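Local coordinates for protein phosphatase 2C (Toxoplasma gondii, PDB 3D8K) that probably removes phosphate groups from phosphoserine and phosphothreonine residues of proteins by metal-dependent hydrolysis, as a member of the PP2C family, at residues C[118-124]-C[150-156]. Residues are numbered along the deposited sequence; the frame is centred on the assembly and turned at random.
Sequences PTEARVV and VVAMNFR
Two extended strands, 120-124 and 150-154, run antiparallel (149° between directions, axes 4.5 Å apart), pairing Glu120 with Asn154, Arg122 with Ala152, and the hydrogen-bonded Ala121–Met153 and Val123–Val151. Val123 N gives to Val151 O at 2.8 Å and Val151 N to Val123 O at 2.9 Å; Ala121 N–Met153 O (3.2 Å) and Met153 N–Ala121 O (3.1 Å) form the next ring. Ala121, Val123, Val151 and selenomethionine Met153 line one face, where Val123 CG2 packs 4.1 Å from Met153 CB; the other is polar at Glu120 and Asn154 but apolar where Val124 CG2 meets Val150 CG2 (3.2 Å). After Asn154 the chain tightens into a 3-10 turn, and Phe155 (chi1 m) fits its ring under the Thr119-Ala121 backbone, CD2 3.7 Å from Glu120 CA; Ala121's small methyl leaves room beside CE2. Pro118 CG packs against Phe155 CB (3.7 Å), at the side chain's base. Ile165 and an edge-to-face Phe258 tie this plug to the six-stranded sheet beyond. Strand 127-129 completes a small three-stranded surface sheet. Arg156 NH1 lies 3.2 Å from Thr119 CG2. Backbone bonds thus set the register, while apolar burial of Phe155, with one weak bond (Phe155 N–Thr119 O, 3.0 Å), keeps the turn against 118-120.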
loop_
_atom_site.group_PDB
_atom_site.type_symbol
_atom_site.label_atom_id
_atom_site.label_comp_id
_atom_site.label_asym_id
_atom_site.label_seq_id
_atom_site.Cartn_x
_atom_site.Cartn_y
_atom_site.Cartn_z
ATOM N N PRO C 118 20.451 10.496 -17.036
ATOM C CA PRO C 118 20.106 11.198 -18.273
ATOM C C PRO C 118 20.873 10.654 -19.470
ATOM O O PRO C 118 22.047 10.296 -19.360
ATOM C CB PRO C 118 20.481 12.630 -17.956
ATOM C CG PRO C 118 21.672 12.448 -17.071
ATOM C CD PRO C 118 21.233 11.365 -16.143
ATOM N N THR C 119 20.205 10.609 -20.617
ATOM C CA THR C 119 20.802 10.100 -21.853
ATOM C C THR C 119 21.407 11.205 -22.719
ATOM O O THR C 119 22.580 11.530 -22.581
ATOM C CB THR C 119 19.752 9.335 -22.652
ATOM O OG1 THR C 119 18.604 10.171 -22.864
ATOM C CG2 THR C 119 19.322 8.106 -21.882
ATOM N N GLU C 120 20.615 11.784 -23.613
ATOM C CA GLU C 120 21.133 12.847 -24.452
ATOM C C GLU C 120 20.066 13.671 -25.162
ATOM O O GLU C 120 18.911 13.258 -25.273
ATOM C CB GLU C 120 22.104 12.269 -25.470
ATOM C CG GLU C 120 21.603 11.022 -26.157
ATOM C CD GLU C 120 22.595 10.483 -27.183
ATOM O OE1 GLU C 120 22.345 9.380 -27.711
ATOM O OE2 GLU C 120 23.617 11.153 -27.468
ATOM N N ALA C 121 20.471 14.845 -25.638
ATOM C CA ALA C 121 19.570 15.752 -26.326
ATOM C C ALA C 121 20.347 16.783 -27.138
ATOM O O ALA C 121 21.519 17.032 -26.879
ATOM C CB ALA C 121 18.683 16.459 -25.308
ATOM N N ARG C 122 19.702 17.370 -28.139
ATOM C CA ARG C 122 20.366 18.387 -28.930
ATOM C C ARG C 122 20.076 19.621 -28.114
ATOM O O ARG C 122 18.932 19.892 -27.787
ATOM C CB ARG C 122 19.764 18.448 -30.329
ATOM C CG ARG C 122 19.838 17.097 -31.023
ATOM C CD ARG C 122 19.373 17.153 -32.460
ATOM N NE ARG C 122 18.505 16.027 -32.794
ATOM C CZ ARG C 122 17.254 15.887 -32.359
ATOM N NH1 ARG C 122 16.708 16.806 -31.564
ATOM N NH2 ARG C 122 16.543 14.826 -32.726
ATOM N N VAL C 123 21.123 20.358 -27.767
ATOM C CA VAL C 123 20.968 21.514 -26.901
ATOM C C VAL C 123 21.632 22.823 -27.303
ATOM O O VAL C 123 22.742 22.846 -27.835
ATOM C CB VAL C 123 21.478 21.173 -25.476
ATOM C CG1 VAL C 123 21.274 22.353 -24.541
ATOM C CG2 VAL C 123 20.771 19.941 -24.960
ATOM N N VAL C 124 20.927 23.911 -27.004
ATOM C CA VAL C 124 21.404 25.261 -27.236
ATOM C C VAL C 124 21.646 25.839 -25.849
ATOM O O VAL C 124 20.708 26.306 -25.182
ATOM C CB VAL C 124 20.360 26.166 -27.926
ATOM C CG1 VAL C 124 20.933 27.567 -28.099
ATOM C CG2 VAL C 124 19.973 25.596 -29.260
ATOM N N VAL C 150 23.886 24.744 -31.744
ATOM C CA VAL C 150 23.152 23.576 -31.288
ATOM C C VAL C 150 24.141 22.430 -31.209
ATOM O O VAL C 150 24.710 22.015 -32.216
ATOM C CB VAL C 150 22.014 23.203 -32.262
ATOM C CG1 VAL C 150 21.645 21.738 -32.113
ATOM C CG2 VAL C 150 20.802 24.052 -31.970
ATOM N N VAL C 151 24.349 21.915 -30.007
ATOM C CA VAL C 151 25.292 20.826 -29.827
ATOM C C VAL C 151 24.634 19.515 -29.472
ATOM O O VAL C 151 23.579 19.487 -28.846
ATOM C CB VAL C 151 26.321 21.157 -28.726
ATOM C CG1 VAL C 151 25.633 21.815 -27.543
ATOM C CG2 VAL C 151 27.017 19.882 -28.274
ATOM N N ALA C 152 25.274 18.429 -29.889
ATOM C CA ALA C 152 24.792 17.092 -29.584
ATOM C C ALA C 152 25.402 16.750 -28.217
ATOM O O ALA C 152 26.534 16.270 -28.126
ATOM C CB ALA C 152 25.258 16.111 -30.651
HETATM N N MSE C 153 24.635 17.036 -27.168
HETATM C CA MSE C 153 25.037 16.816 -25.782
HETATM C C MSE C 153 24.810 15.386 -25.325
HETATM O O MSE C 153 23.712 14.858 -25.448
HETATM C CB MSE C 153 24.263 17.783 -24.881
HETATM C CG MSE C 153 24.354 17.510 -23.401
HETATM SE SE MSE C 153 26.119 17.745 -22.676
HETATM C CE MSE C 153 26.077 19.666 -22.496
ATOM N N ASN C 154 25.858 14.758 -24.805
ATOM C CA ASN C 154 25.752 13.388 -24.315
ATOM C C ASN C 154 25.945 13.443 -22.809
ATOM O O ASN C 154 27.081 13.479 -22.334
ATOM C CB ASN C 154 26.830 12.496 -24.927
ATOM C CG ASN C 154 26.620 11.029 -24.599
ATOM O OD1 ASN C 154 26.094 10.694 -23.541
ATOM N ND2 ASN C 154 27.041 10.144 -25.500
ATOM N N PHE C 155 24.844 13.457 -22.062
ATOM C CA PHE C 155 24.906 13.529 -20.608
ATOM C C PHE C 155 25.600 12.326 -20.019
ATOM O O PHE C 155 26.121 12.385 -18.916
ATOM C CB PHE C 155 23.502 13.632 -20.018
ATOM C CG PHE C 155 22.769 14.876 -20.420
ATOM C CD1 PHE C 155 23.068 16.096 -19.829
ATOM C CD2 PHE C 155 21.794 14.832 -21.408
ATOM C CE1 PHE C 155 22.411 17.252 -20.216
ATOM C CE2 PHE C 155 21.130 15.982 -21.803
ATOM C CZ PHE C 155 21.438 17.196 -21.205
ATOM N N ARG C 156 25.604 11.230 -20.760
ATOM C CA ARG C 156 26.237 10.009 -20.297
ATOM C C ARG C 156 27.740 10.236 -20.134
ATOM O O ARG C 156 28.382 9.596 -19.308
ATOM C CB ARG C 156 25.969 8.877 -21.297
ATOM C CG ARG C 156 24.570 8.930 -21.939
ATOM C CD ARG C 156 24.203 7.644 -22.680
ATOM N NE ARG C 156 23.993 6.533 -21.750
ATOM C CZ ARG C 156 23.057 6.519 -20.804
ATOM N NH1 ARG C 156 22.240 7.556 -20.662
ATOM N NH2 ARG C 156 22.944 5.476 -19.989
#